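Local coordinates for Glyoxalase/bleomycin resistance protein/dioxygenase (Nocardioides sp., PDB 4MYM) that probably belongs to the vicinal-oxygen-chelate superfamily of glyoxalases, bleomycin-resistance proteins and dioxygenases, though its own substrate and reaction are not established, at residues Val45-Gly53 / Arg117-Phe125; Ser58-Phe66 / Ala74-Arg82. All coordinates share one frame; numbering follows the deposited sequence.

Interaction 1 (Val45-Gly53 / Arg117-Phe125); sequences VEFYTTKLG and RLRARGIEF
I123 meets F47 because its CG1 branch lies anti to the carbonyl carbon (chi1 -67°), while the F47 ring is thrown out anti to its own backbone N. The delta methyl of I123 thereby comes within 3.5 Å (CD1 to F47 CZ), the two side chains crossing at about a right angle. I123 CD1 also stands 3.8 Å from K51 CB and 4.2 Å from L52 CD2, so one branched residue touches F47 and K51 of helix 41-51 and L52 just beyond it. L52 and L118 complete the apolar layer methyl to methyl, their CD2 atoms 3.7 Å apart. F141 of strand 136-142 touches L52, L118 and I123.

The polar part lies near the carboxyl end of helix 41-51. R121 NH1 donates to K51 O at 3.1 Å; the bend at chi3 of R121 turns the guanidinium to that oxygen. The N-H...O angle of 142° makes the bond less than straight, and the oxygen sits 24° out of the guanidinium plane. Arginine suits this place: its long chain spans the gap, and its positive charge would probably favour the partly negative carboxyl end of a helix. Across the subunit boundary, R121 also packs on V26 of the second subunit.

G122, with positive phi, closes helix 108-120 in a Schellman motif: I123 N bonds to L118 O and G122 N to R119 O. This turns the chain so that the CD1 end of I123 reaches the neighbouring helix, an end-to-end meeting of the helices that follow the first strands of two successive four-stranded sheets.

Interaction 2 (Ser58-Phe66 / Ala74-Arg82); sequences SRMPGFADF and ALWDAQLIR
The beta hairpin of strands 63-66 and 72-77 forms the middle of a four-stranded sheet, and here its two arms run antiparallel. A64 and L75 are the hydrogen-bonded pair: L75 N donates to A64 O at 2.7 Å, and A64 N returns a bond to L75 O at 3.1 Å. Two residues further along, beyond the non-hydrogen-bonded pair F63 and W76, D77 N gives G62 O a nearly straight bond of 2.9 Å (169°).

Side chains alternate about this frame. F63, A74 and W76 share one face. With its CG anti to the backbone N (chi1 180°), F63 sets its ring edge against the face of the W76 five-membered ring, CD1 3.9 Å from W76 CG. This is a T-shaped pair with planes at 89°; small A74 receives the far end of F63, whose CE1 is 3.7 Å from A74 CB. On the other face L75 CD1 meets F66 CZ at 3.9 Å, and both side chains pack on Y48.

G62, in the type II turn from M60 to F63, has positive phi and adds no side chain close to D77 CB. D77 suits the N-cap of helix 78-85, its OD2 taking L80 N through the anti lone pair.

The F63 side chain also lies near a bound molecule, probably from the crystallisation liquor. Three backbone bonds thus tie the hairpin's arms together, while the F63 edge would present weakly positive C-H groups to the electron-rich indole face.

In the fold
Interaction 2 is nested along the chain within the loop closed by interaction 1, and the two touch directly: Y48 and T49 of helix 41-51 pack on L75 and F66. That helix therefore lies over the sheet containing the hairpin while its end reaches helix 108-120 of the other half. Both contacts are partly buried, and each has a buried side (L118 and I123; A64, A74 and L75) and an exposed one (T50 and G122; P61). Interaction 2 joins neighbouring elements by regular backbone bonding; interaction 1 joins distant ones through apolar side chains and a single arginine bond. Both also reach the second subunit; in interaction 2, D65 forms a salt bridge with K159 of that subunit.

Interaction 1 (Val45-Gly53 / Arg117-Phe125)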
# COMPACT_ATOMS: atom_id res chain seq x y z
N VAL A 45 -13.67 7.15 5.39
CA VAL A 45 -13.53 8.42 4.68
C VAL A 45 -13.32 9.58 5.68
O VAL A 45 -12.46 10.42 5.49
CB VAL A 45 -14.74 8.71 3.75
CG1 VAL A 45 -14.78 10.16 3.28
CG2 VAL A 45 -14.74 7.76 2.56
N GLU A 46 -14.10 9.58 6.76
CA GLU A 46 -13.97 10.60 7.80
C GLU A 46 -12.56 10.65 8.41
O GLU A 46 -11.98 11.73 8.60
CB GLU A 46 -15.03 10.35 8.89
CG GLU A 46 -15.00 11.31 10.08
CD GLU A 46 -15.37 12.74 9.72
OE1 GLU A 46 -15.87 13.00 8.59
OE2 GLU A 46 -15.17 13.62 10.59
N PHE A 47 -11.99 9.48 8.69
CA PHE A 47 -10.64 9.38 9.26
C PHE A 47 -9.57 9.98 8.34
O PHE A 47 -8.80 10.85 8.74
CB PHE A 47 -10.32 7.91 9.59
CG PHE A 47 -8.94 7.69 10.17
CD1 PHE A 47 -7.85 7.51 9.35
CD2 PHE A 47 -8.75 7.64 11.56
CE1 PHE A 47 -6.58 7.31 9.87
CE2 PHE A 47 -7.48 7.44 12.09
CZ PHE A 47 -6.39 7.27 11.24
N TYR A 48 -9.51 9.53 7.08
CA TYR A 48 -8.41 9.95 6.21
C TYR A 48 -8.49 11.40 5.80
O TYR A 48 -7.45 12.05 5.64
CB TYR A 48 -8.28 9.03 4.98
CG TYR A 48 -8.06 7.61 5.40
CD1 TYR A 48 -6.81 7.17 5.86
CD2 TYR A 48 -9.12 6.71 5.42
CE1 TYR A 48 -6.63 5.86 6.30
CE2 TYR A 48 -8.95 5.41 5.85
CZ TYR A 48 -7.72 4.99 6.28
OH TYR A 48 -7.60 3.70 6.70
N THR A 49 -9.72 11.91 5.64
CA THR A 49 -9.94 13.31 5.31
C THR A 49 -9.65 14.23 6.49
O THR A 49 -8.79 15.11 6.40
CB THR A 49 -11.38 13.57 4.81
OG1 THR A 49 -12.32 13.08 5.77
CG2 THR A 49 -11.61 12.86 3.48
N THR A 50 -10.35 14.03 7.61
CA THR A 50 -10.24 14.99 8.73
C THR A 50 -8.96 14.83 9.55
O THR A 50 -8.40 15.83 10.01
CB THR A 50 -11.45 14.91 9.67
OG1 THR A 50 -11.39 13.70 10.41
CG2 THR A 50 -12.75 14.99 8.88
N LYS A 51 -8.47 13.60 9.72
CA LYS A 51 -7.28 13.36 10.54
C LYS A 51 -5.99 13.47 9.75
O LYS A 51 -5.01 14.03 10.25
CB LYS A 51 -7.31 12.00 11.22
CG LYS A 51 -8.59 11.68 11.97
CD LYS A 51 -8.77 12.56 13.17
CE LYS A 51 -9.94 12.09 14.03
NZ LYS A 51 -9.77 10.69 14.48
N LEU A 52 -5.97 12.92 8.54
CA LEU A 52 -4.73 12.91 7.75
C LEU A 52 -4.70 13.87 6.55
O LEU A 52 -3.67 13.95 5.89
CB LEU A 52 -4.42 11.48 7.27
CG LEU A 52 -4.28 10.43 8.35
CD1 LEU A 52 -3.87 9.10 7.74
CD2 LEU A 52 -3.26 10.89 9.40
N GLY A 53 -5.80 14.56 6.27
CA GLY A 53 -5.82 15.63 5.27
C GLY A 53 -5.94 15.21 3.82
O GLY A 53 -5.59 15.97 2.91
N ARG A 117 1.01 17.24 16.20
CA ARG A 117 -0.09 17.71 15.36
C ARG A 117 -1.13 16.61 15.19
O ARG A 117 -2.34 16.85 15.30
CB ARG A 117 0.41 18.17 13.97
CG ARG A 117 1.29 19.41 14.00
CD ARG A 117 1.69 19.92 12.62
NE ARG A 117 2.53 21.14 12.69
CZ ARG A 117 2.10 22.40 12.56
NH1 ARG A 117 0.82 22.68 12.33
NH2 ARG A 117 2.97 23.40 12.65
N LEU A 118 -0.67 15.39 14.94
CA LEU A 118 -1.58 14.27 14.71
C LEU A 118 -2.32 13.90 15.99
O LEU A 118 -3.53 13.65 15.99
CB LEU A 118 -0.82 13.07 14.15
CG LEU A 118 -0.40 13.18 12.68
CD1 LEU A 118 0.52 12.04 12.29
CD2 LEU A 118 -1.63 13.18 11.78
N ARG A 119 -1.59 13.88 17.09
CA ARG A 119 -2.18 13.55 18.38
C ARG A 119 -3.27 14.54 18.74
O ARG A 119 -4.32 14.16 19.24
CB ARG A 119 -1.09 13.53 19.46
CG ARG A 119 -1.59 13.00 20.78
CD ARG A 119 -0.42 12.52 21.62
NE ARG A 119 -0.70 12.69 23.04
CZ ARG A 119 -0.06 13.52 23.86
NH1 ARG A 119 0.93 14.31 23.43
NH2 ARG A 119 -0.42 13.57 25.13
N ALA A 120 -3.03 15.81 18.43
CA ALA A 120 -4.02 16.88 18.64
C ALA A 120 -5.29 16.68 17.80
O ALA A 120 -6.37 17.15 18.17
CB ALA A 120 -3.39 18.24 18.34
N ARG A 121 -5.18 15.97 16.68
CA ARG A 121 -6.35 15.68 15.85
C ARG A 121 -7.04 14.37 16.22
O ARG A 121 -7.99 13.97 15.56
CB ARG A 121 -5.98 15.66 14.37
CG ARG A 121 -5.48 16.98 13.84
CD ARG A 121 -5.38 16.99 12.31
NE ARG A 121 -4.30 17.87 11.86
CZ ARG A 121 -3.18 17.48 11.24
NH1 ARG A 121 -2.96 16.20 10.93
NH2 ARG A 121 -2.27 18.40 10.90
N GLY A 122 -6.56 13.68 17.25
CA GLY A 122 -7.20 12.45 17.70
C GLY A 122 -6.56 11.17 17.19
O GLY A 122 -7.14 10.10 17.38
N ILE A 123 -5.39 11.25 16.55
CA ILE A 123 -4.64 10.06 16.18
C ILE A 123 -4.07 9.45 17.46
O ILE A 123 -3.54 10.17 18.31
CB ILE A 123 -3.50 10.36 15.19
CG1 ILE A 123 -4.06 10.82 13.84
CG2 ILE A 123 -2.60 9.16 14.99
CD1 ILE A 123 -4.84 9.76 13.07
N GLU A 124 -4.20 8.14 17.59
CA GLU A 124 -3.73 7.40 18.76
C GLU A 124 -2.51 6.60 18.38
O GLU A 124 -2.57 5.76 17.49
CB GLU A 124 -4.82 6.45 19.26
CG GLU A 124 -6.10 7.16 19.64
CD GLU A 124 -7.15 6.24 20.24
OE1 GLU A 124 -6.86 5.04 20.42
OE2 GLU A 124 -8.25 6.73 20.55
N PHE A 125 -1.40 6.85 19.06
CA PHE A 125 -0.15 6.23 18.71
C PHE A 125 0.15 5.06 19.61
O PHE A 125 -0.22 5.06 20.79
CB PHE A 125 0.96 7.26 18.81
CG PHE A 125 0.92 8.29 17.74
CD1 PHE A 125 0.20 9.46 17.90
CD2 PHE A 125 1.61 8.07 16.54
CE1 PHE A 125 0.15 10.40 16.88
CE2 PHE A 125 1.57 9.02 15.54
CZ PHE A 125 0.85 10.18 15.70

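Interaction 2 (Ser58-Phe66 / Ala74-Arg82)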
# COMPACT_ATOMS: atom_id res chain seq x y z
N SER A 58 -12.90 10.64 -6.05
CA SER A 58 -13.97 9.93 -6.73
C SER A 58 -14.72 9.01 -5.79
O SER A 58 -14.22 8.64 -4.72
CB SER A 58 -13.43 9.13 -7.93
OG SER A 58 -12.79 7.94 -7.52
N ARG A 59 -15.93 8.66 -6.20
CA ARG A 59 -16.79 7.73 -5.47
C ARG A 59 -17.51 6.78 -6.40
O ARG A 59 -17.98 7.18 -7.46
CB ARG A 59 -17.85 8.51 -4.71
CG ARG A 59 -17.41 9.02 -3.36
CD ARG A 59 -18.64 9.51 -2.63
NE ARG A 59 -18.34 10.13 -1.35
CZ ARG A 59 -18.29 9.50 -0.18
NH1 ARG A 59 -18.47 8.18 -0.08
NH2 ARG A 59 -18.02 10.20 0.90
N MSE A 60 -17.61 5.51 -6.01
CA MSE A 60 -18.43 4.54 -6.71
C MSE A 60 -19.09 3.74 -5.63
O MSE A 60 -18.76 3.91 -4.45
CB MSE A 60 -17.57 3.68 -7.64
CG MSE A 60 -17.03 4.47 -8.83
SE MSE A 60 -18.50 5.04 -10.03
CE MSE A 60 -18.77 3.29 -10.90
N PRO A 61 -20.04 2.86 -6.00
CA PRO A 61 -20.65 2.08 -4.93
C PRO A 61 -19.59 1.37 -4.08
O PRO A 61 -18.69 0.69 -4.62
CB PRO A 61 -21.54 1.09 -5.68
CG PRO A 61 -21.93 1.84 -6.91
CD PRO A 61 -20.72 2.65 -7.29
N GLY A 62 -19.69 1.58 -2.77
CA GLY A 62 -18.76 1.05 -1.77
C GLY A 62 -17.31 1.42 -1.98
O GLY A 62 -16.41 0.74 -1.51
N PHE A 63 -17.07 2.54 -2.66
CA PHE A 63 -15.72 2.93 -3.01
C PHE A 63 -15.53 4.44 -2.92
O PHE A 63 -16.40 5.22 -3.32
CB PHE A 63 -15.37 2.45 -4.43
CG PHE A 63 -13.99 2.83 -4.87
CD1 PHE A 63 -12.90 2.01 -4.57
CD2 PHE A 63 -13.76 3.99 -5.58
CE1 PHE A 63 -11.62 2.36 -4.97
CE2 PHE A 63 -12.49 4.35 -5.99
CZ PHE A 63 -11.41 3.53 -5.68
N ALA A 64 -14.37 4.83 -2.41
CA ALA A 64 -13.91 6.21 -2.49
C ALA A 64 -12.40 6.19 -2.62
O ALA A 64 -11.73 5.30 -2.10
CB ALA A 64 -14.34 6.98 -1.26
N ASP A 65 -11.85 7.16 -3.36
CA ASP A 65 -10.42 7.39 -3.36
C ASP A 65 -10.09 8.86 -3.29
O ASP A 65 -10.97 9.73 -3.42
CB ASP A 65 -9.73 6.69 -4.52
CG ASP A 65 -10.10 7.27 -5.87
OD1 ASP A 65 -10.85 8.26 -5.97
OD2 ASP A 65 -9.59 6.70 -6.85
N PHE A 66 -8.82 9.13 -3.07
CA PHE A 66 -8.36 10.47 -2.76
C PHE A 66 -7.40 10.99 -3.81
O PHE A 66 -6.87 10.22 -4.62
CB PHE A 66 -7.69 10.48 -1.39
CG PHE A 66 -8.56 9.94 -0.30
CD1 PHE A 66 -9.67 10.65 0.12
CD2 PHE A 66 -8.28 8.73 0.31
CE1 PHE A 66 -10.49 10.17 1.13
CE2 PHE A 66 -9.09 8.24 1.31
CZ PHE A 66 -10.21 8.96 1.72
N ALA A 74 -7.02 4.62 -1.69
CA ALA A 74 -8.40 4.25 -1.98
C ALA A 74 -8.99 3.36 -0.88
O ALA A 74 -8.26 2.76 -0.08
CB ALA A 74 -8.47 3.55 -3.33
N LEU A 75 -10.32 3.32 -0.82
CA LEU A 75 -11.04 2.49 0.13
C LEU A 75 -12.14 1.75 -0.60
O LEU A 75 -12.89 2.34 -1.37
CB LEU A 75 -11.67 3.35 1.22
CG LEU A 75 -10.80 4.44 1.85
CD1 LEU A 75 -11.67 5.42 2.63
CD2 LEU A 75 -9.74 3.82 2.74
N TRP A 76 -12.29 0.47 -0.31
CA TRP A 76 -13.27 -0.36 -1.00
C TRP A 76 -13.89 -1.33 0.00
O TRP A 76 -13.18 -2.07 0.68
CB TRP A 76 -12.59 -1.12 -2.14
CG TRP A 76 -13.49 -1.65 -3.22
CD1 TRP A 76 -14.86 -1.58 -3.29
CD2 TRP A 76 -13.07 -2.35 -4.39
NE1 TRP A 76 -15.31 -2.20 -4.45
CE2 TRP A 76 -14.22 -2.68 -5.13
CE3 TRP A 76 -11.82 -2.73 -4.88
CZ2 TRP A 76 -14.16 -3.36 -6.34
CZ3 TRP A 76 -11.76 -3.41 -6.09
CH2 TRP A 76 -12.93 -3.72 -6.80
N ASP A 77 -15.22 -1.29 0.10
CA ASP A 77 -15.95 -2.14 1.03
C ASP A 77 -15.71 -3.62 0.74
O ASP A 77 -15.82 -4.04 -0.42
CB ASP A 77 -17.44 -1.86 0.92
CG ASP A 77 -18.24 -2.72 1.88
OD1 ASP A 77 -18.25 -2.39 3.09
OD2 ASP A 77 -18.83 -3.72 1.43
N ALA A 78 -15.43 -4.39 1.79
CA ALA A 78 -15.12 -5.82 1.67
C ALA A 78 -16.25 -6.64 1.04
O ALA A 78 -16.00 -7.53 0.22
CB ALA A 78 -14.78 -6.41 3.05
N GLN A 79 -17.49 -6.36 1.44
CA GLN A 79 -18.64 -7.09 0.90
C GLN A 79 -18.78 -6.86 -0.61
O GLN A 79 -18.96 -7.82 -1.37
CB GLN A 79 -19.93 -6.69 1.62
CG GLN A 79 -21.14 -7.55 1.27
CD GLN A 79 -22.33 -7.33 2.22
OE1 GLN A 79 -22.16 -6.99 3.40
NE2 GLN A 79 -23.53 -7.54 1.71
N LEU A 80 -18.66 -5.60 -1.03
CA LEU A 80 -18.69 -5.27 -2.46
C LEU A 80 -17.59 -5.92 -3.29
O LEU A 80 -17.84 -6.38 -4.42
CB LEU A 80 -18.67 -3.75 -2.70
CG LEU A 80 -20.02 -3.09 -3.03
CD1 LEU A 80 -19.77 -1.69 -3.52
CD2 LEU A 80 -20.82 -3.84 -4.08
N ILE A 81 -16.37 -5.98 -2.75
CA ILE A 81 -15.27 -6.69 -3.40
C ILE A 81 -15.67 -8.15 -3.64
O ILE A 81 -15.53 -8.66 -4.75
CB ILE A 81 -13.98 -6.65 -2.57
CG1 ILE A 81 -13.43 -5.21 -2.50
CG2 ILE A 81 -12.91 -7.57 -3.17
CD1 ILE A 81 -12.36 -5.03 -1.44
N ARG A 82 -16.16 -8.81 -2.59
CA ARG A 82 -16.57 -10.21 -2.71
C ARG A 82 -17.64 -10.37 -3.79
O ARG A 82 -17.50 -11.20 -4.68
CB ARG A 82 -17.06 -10.79 -1.36
CG ARG A 82 -15.94 -11.17 -0.40
CD ARG A 82 -16.39 -12.05 0.78
NE ARG A 82 -17.43 -11.39 1.57
CZ ARG A 82 -17.22 -10.38 2.44
NH1 ARG A 82 -16.00 -9.88 2.64
NH2 ARG A 82 -18.26 -9.86 3.10